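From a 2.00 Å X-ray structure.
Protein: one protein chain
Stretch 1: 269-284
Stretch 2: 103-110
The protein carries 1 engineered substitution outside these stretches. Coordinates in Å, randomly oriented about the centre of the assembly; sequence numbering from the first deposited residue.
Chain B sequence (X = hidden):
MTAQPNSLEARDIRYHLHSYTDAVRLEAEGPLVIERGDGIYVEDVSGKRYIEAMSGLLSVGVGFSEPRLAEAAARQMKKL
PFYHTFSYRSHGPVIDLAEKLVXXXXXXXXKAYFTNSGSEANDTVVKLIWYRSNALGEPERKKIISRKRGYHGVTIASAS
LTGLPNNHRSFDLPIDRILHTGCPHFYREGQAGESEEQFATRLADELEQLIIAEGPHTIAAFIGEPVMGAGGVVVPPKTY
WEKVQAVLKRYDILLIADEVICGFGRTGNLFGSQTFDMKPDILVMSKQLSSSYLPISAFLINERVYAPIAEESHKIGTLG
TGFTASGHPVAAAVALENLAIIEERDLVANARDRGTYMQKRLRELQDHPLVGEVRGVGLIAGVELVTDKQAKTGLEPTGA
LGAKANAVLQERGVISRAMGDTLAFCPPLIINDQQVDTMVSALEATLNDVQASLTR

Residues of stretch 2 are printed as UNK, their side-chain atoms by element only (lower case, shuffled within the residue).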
# COMPACT_ATOMS: atom_id res chain seq x y z
N ASN B 269 25.26 -5.79 10.04
CA ASN B 269 25.53 -6.53 8.81
C ASN B 269 24.53 -6.07 7.77
O ASN B 269 23.58 -5.34 8.09
CB ASN B 269 25.42 -8.04 9.06
CG ASN B 269 26.52 -8.55 9.96
OD1 ASN B 269 27.65 -8.72 9.53
ND2 ASN B 269 26.21 -8.76 11.24
N LEU B 270 24.73 -6.49 6.53
CA LEU B 270 23.78 -6.11 5.49
C LEU B 270 22.34 -6.46 5.91
O LEU B 270 21.44 -5.63 5.80
CB LEU B 270 24.15 -6.78 4.17
CG LEU B 270 23.37 -6.28 2.94
CD1 LEU B 270 23.56 -4.78 2.74
CD2 LEU B 270 23.76 -7.05 1.67
N PHE B 271 22.13 -7.68 6.43
CA PHE B 271 20.81 -8.14 6.84
C PHE B 271 20.82 -8.66 8.27
O PHE B 271 21.81 -9.26 8.73
CB PHE B 271 20.28 -9.24 5.90
CG PHE B 271 19.90 -8.74 4.54
CD1 PHE B 271 18.70 -8.06 4.36
CD2 PHE B 271 20.74 -8.92 3.46
CE1 PHE B 271 18.35 -7.57 3.11
CE2 PHE B 271 20.38 -8.44 2.20
CZ PHE B 271 19.19 -7.76 2.03
N GLY B 272 19.72 -8.43 8.98
CA GLY B 272 19.58 -8.97 10.32
C GLY B 272 19.66 -10.48 10.34
O GLY B 272 20.05 -11.08 11.35
N SER B 273 19.29 -11.12 9.24
CA SER B 273 19.39 -12.57 9.15
C SER B 273 20.84 -13.03 9.32
O SER B 273 21.09 -14.10 9.89
CB SER B 273 18.82 -13.07 7.83
OG SER B 273 17.41 -13.03 7.85
N GLN B 274 21.79 -12.25 8.81
CA GLN B 274 23.20 -12.60 9.00
C GLN B 274 23.61 -12.38 10.44
O GLN B 274 24.27 -13.23 11.04
CB GLN B 274 24.09 -11.80 8.06
CG GLN B 274 23.71 -11.99 6.60
CD GLN B 274 24.35 -10.96 5.68
OE1 GLN B 274 24.09 -9.75 5.78
NE2 GLN B 274 25.17 -11.43 4.74
N THR B 275 23.17 -11.26 11.03
CA THR B 275 23.52 -10.95 12.42
C THR B 275 23.07 -12.05 13.37
O THR B 275 23.76 -12.36 14.33
CB THR B 275 22.92 -9.61 12.84
OG1 THR B 275 23.39 -8.59 11.96
CG2 THR B 275 23.33 -9.25 14.26
N PHE B 276 21.90 -12.63 13.12
CA PHE B 276 21.31 -13.60 14.02
C PHE B 276 21.35 -15.03 13.48
O PHE B 276 20.72 -15.91 14.05
CB PHE B 276 19.89 -13.18 14.37
CG PHE B 276 19.85 -11.95 15.24
CD1 PHE B 276 20.04 -12.05 16.61
CD2 PHE B 276 19.71 -10.70 14.68
CE1 PHE B 276 20.04 -10.92 17.41
CE2 PHE B 276 19.71 -9.56 15.48
CZ PHE B 276 19.87 -9.67 16.83
N ASP B 277 22.10 -15.27 12.41
CA ASP B 277 22.24 -16.59 11.81
C ASP B 277 20.88 -17.23 11.51
O ASP B 277 20.60 -18.37 11.87
CB ASP B 277 23.09 -17.52 12.69
CG ASP B 277 23.60 -18.74 11.90
OD1 ASP B 277 23.79 -18.63 10.66
OD2 ASP B 277 23.78 -19.82 12.50
N MET B 278 20.03 -16.47 10.84
CA MET B 278 18.74 -16.96 10.37
C MET B 278 18.86 -17.40 8.92
O MET B 278 19.58 -16.79 8.13
CB MET B 278 17.67 -15.87 10.49
CG MET B 278 17.37 -15.49 11.92
SD MET B 278 16.55 -13.88 12.06
CE MET B 278 14.98 -14.20 11.27
N LYS B 279 18.12 -18.46 8.58
CA LYS B 279 18.15 -19.05 7.25
C LYS B 279 16.73 -19.04 6.70
O LYS B 279 16.08 -20.08 6.61
CB LYS B 279 18.74 -20.47 7.29
CG LYS B 279 20.19 -20.48 7.73
CD LYS B 279 20.84 -21.85 7.59
CE LYS B 279 22.34 -21.77 7.93
NZ LYS B 279 22.92 -23.12 8.22
N PRO B 280 16.23 -17.85 6.33
CA PRO B 280 14.84 -17.76 5.90
C PRO B 280 14.60 -18.39 4.54
O PRO B 280 15.49 -18.45 3.69
CB PRO B 280 14.59 -16.25 5.84
CG PRO B 280 15.96 -15.65 5.60
CD PRO B 280 16.90 -16.55 6.38
N ASP B 281 13.36 -18.85 4.33
CA ASP B 281 12.89 -19.24 3.01
C ASP B 281 12.36 -18.06 2.21
O ASP B 281 12.37 -18.11 0.97
CB ASP B 281 11.77 -20.29 3.15
CG ASP B 281 12.23 -21.53 3.87
OD1 ASP B 281 12.95 -22.33 3.23
OD2 ASP B 281 11.90 -21.71 5.07
N ILE B 282 11.89 -17.03 2.90
CA ILE B 282 11.30 -15.83 2.32
C ILE B 282 11.87 -14.64 3.09
O ILE B 282 11.94 -14.67 4.32
CB ILE B 282 9.76 -15.86 2.42
CG1 ILE B 282 9.19 -17.11 1.73
CG2 ILE B 282 9.12 -14.56 1.86
CD1 ILE B 282 7.67 -17.23 1.86
N LEU B 283 12.27 -13.59 2.37
CA LEU B 283 12.87 -12.41 2.99
C LEU B 283 12.13 -11.17 2.48
O LEU B 283 12.03 -10.99 1.27
CB LEU B 283 14.36 -12.32 2.69
CG LEU B 283 15.17 -11.32 3.51
CD1 LEU B 283 16.61 -11.79 3.64
CD2 LEU B 283 15.13 -9.93 2.88
N VAL B 284 11.65 -10.33 3.40
CA VAL B 284 10.82 -9.17 3.07
C VAL B 284 11.63 -7.91 3.35
O VAL B 284 12.25 -7.78 4.42
CB VAL B 284 9.51 -9.16 3.87
CG1 VAL B 284 8.60 -8.01 3.40
CG2 VAL B 284 8.77 -10.52 3.79
N UNK B 103 21.16 -11.26 -5.88
CA UNK B 103 22.60 -11.42 -5.72
C UNK B 103 23.08 -11.01 -4.33
O UNK B 103 24.11 -11.50 -3.87
c UNK B 103 23.35 -10.63 -6.80
o UNK B 103 23.38 -9.25 -6.48
N UNK B 104 22.36 -10.12 -3.66
CA UNK B 104 22.75 -9.66 -2.33
C UNK B 104 22.22 -10.54 -1.20
O UNK B 104 22.55 -10.29 -0.04
s UNK B 104 21.76 -5.63 -2.60
c UNK B 104 22.26 -5.17 -0.96
c UNK B 104 22.80 -7.12 -2.90
c UNK B 104 22.22 -8.24 -2.06
N UNK B 105 21.36 -11.50 -1.49
CA UNK B 105 20.61 -12.16 -0.43
C UNK B 105 21.57 -12.88 0.53
O UNK B 105 22.57 -13.46 0.09
c UNK B 105 19.60 -13.15 -1.01
N UNK B 106 21.27 -12.89 1.82
CA UNK B 106 22.14 -13.57 2.78
C UNK B 106 22.11 -15.09 2.67
O UNK B 106 22.98 -15.75 3.23
c UNK B 106 21.59 -13.10 4.14
c UNK B 106 20.08 -12.31 2.47
c UNK B 106 20.12 -12.93 3.85
N UNK B 107 21.09 -15.65 2.04
CA UNK B 107 21.00 -17.08 1.71
C UNK B 107 20.60 -17.19 0.25
O UNK B 107 20.10 -16.22 -0.34
c UNK B 107 18.62 -17.20 2.53
c UNK B 107 20.00 -17.83 2.61
c UNK B 107 20.49 -17.87 4.05
N UNK B 108 20.81 -18.35 -0.37
CA UNK B 108 20.39 -18.52 -1.76
C UNK B 108 18.90 -18.20 -1.94
O UNK B 108 18.04 -18.69 -1.20
c UNK B 108 21.81 -20.33 -1.11
c UNK B 108 20.67 -20.01 -2.03
c UNK B 108 21.50 -19.54 0.15
N UNK B 109 18.61 -17.37 -2.93
CA UNK B 109 17.25 -16.99 -3.29
C UNK B 109 17.07 -17.16 -4.80
O UNK B 109 18.03 -17.18 -5.55
c UNK B 109 16.74 -15.35 -1.39
s UNK B 109 15.23 -16.18 -0.77
c UNK B 109 15.39 -15.87 0.98
c UNK B 109 16.92 -15.54 -2.89
N UNK B 110 15.82 -17.30 -5.23
CA UNK B 110 15.50 -17.57 -6.62
C UNK B 110 14.79 -16.43 -7.33
O UNK B 110 15.11 -16.14 -8.48
c UNK B 110 14.65 -18.85 -6.71
o UNK B 110 14.16 -19.03 -8.03
O HOH W 1 25.30 -14.34 4.22

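Position 103 carries one carbon and then one oxygen, a short unbranched side chain ending in a hydroxyl. It lies out of reach of stretch 1, and its oxygen is hydrogen-bonded elsewhere in the structure. A single carbon bearing a hydroxyl identifies Ser-103.

Position 104 has two carbons, a sulfur and a terminal carbon in an unbranched chain. Its CA-to-CB bond points toward stretch 1, and the last carbon packs against the CD2 methyl of Leu-270. A thioether of this length is methionine, Met-104, and the terminal carbon is CE, 3.6 Å from CD2 of Leu-270. The flexible thioether, with chi1 m, chi2 t and chi3 p, delivers a methyl group to a leucine whose CA-to-CB bond also points toward the other stretch. The backbone contributes as well: O of Met-104 lies 3.6 Å from CE2 of Phe-271, at the edge of the ring and near its plane, where the ring hydrogens carry slight positive charge.

Position 105 shows a single side-chain carbon, directed sideways and making no close contact with stretch 1. It is Ala-105, a small residue that asks for little room.

At position 106 three carbons close a ring onto the backbone nitrogen. Its CA-to-CB bond points toward stretch 1, and the ring packs against Phe-271, Ser-273, Gln-274 and Leu-283. The closed ring makes it Pro-106, which has the largest covered area in its stretch, 102 Å². Its CD approaches CD2 of Phe-271 at 3.6 Å, its CG sits 3.7 Å from CD1 of Leu-283, and its CB comes within 3.4 Å of CG of Gln-274. A compact, rigid apolar ring suits such a site, offering carbon to several neighbours with little conformational freedom to lose. Its carbonyl remains available to water 1, which donates to O of Pro-106 at 2.9 Å and accepts from NE2 of Gln-274 at 3.0 Å.

Position 107 has one carbon carrying two more, with no heteroatom. Its CA-to-CB bond points toward stretch 1, and the two outer carbons lie against Lys-279 and Pro-280. This is Val-107: CG2 lies 3.6 Å from O of Pro-280 and CG1 lies 4.1 Å from CA of Lys-279. The short branched side chain fits against this backbone without needing to reach.

Position 108 again has three carbons closing a ring onto the nitrogen, but its CA-to-CB bond points sideways and the ring stays clear of stretch 1. This is Pro-108, exposed and without contact.

Position 109 repeats the unbranched pattern of two carbons, sulfur and carbon. Its CA-to-CB bond points sideways, but the terminal carbon comes nearer, meeting Pro-280 and Leu-283. In Met-109, CE lies 3.7 Å from O of Pro-280 and 4.1 Å from CB of Leu-283. Its length makes that reach possible.

Position 110, one carbon and one oxygen, is out of reach of stretch 1. It is Ser-110, whose short polar side chain has its hydroxyl hydrogen-bonded just outside the stretches.

The contact works by apolar packing, with no direct hydrogen bond between the stretches. Pro-106 is its centrepiece, Met-104, Val-107 and Met-109 extend it, and one water bridges the polar groups. Within stretch 1, N of Phe-271 donates to OE1 of Gln-274 at 2.9 Å, tethering the same amide group that meets the water.

Stretch 2 (103-110) SMAPVPMS
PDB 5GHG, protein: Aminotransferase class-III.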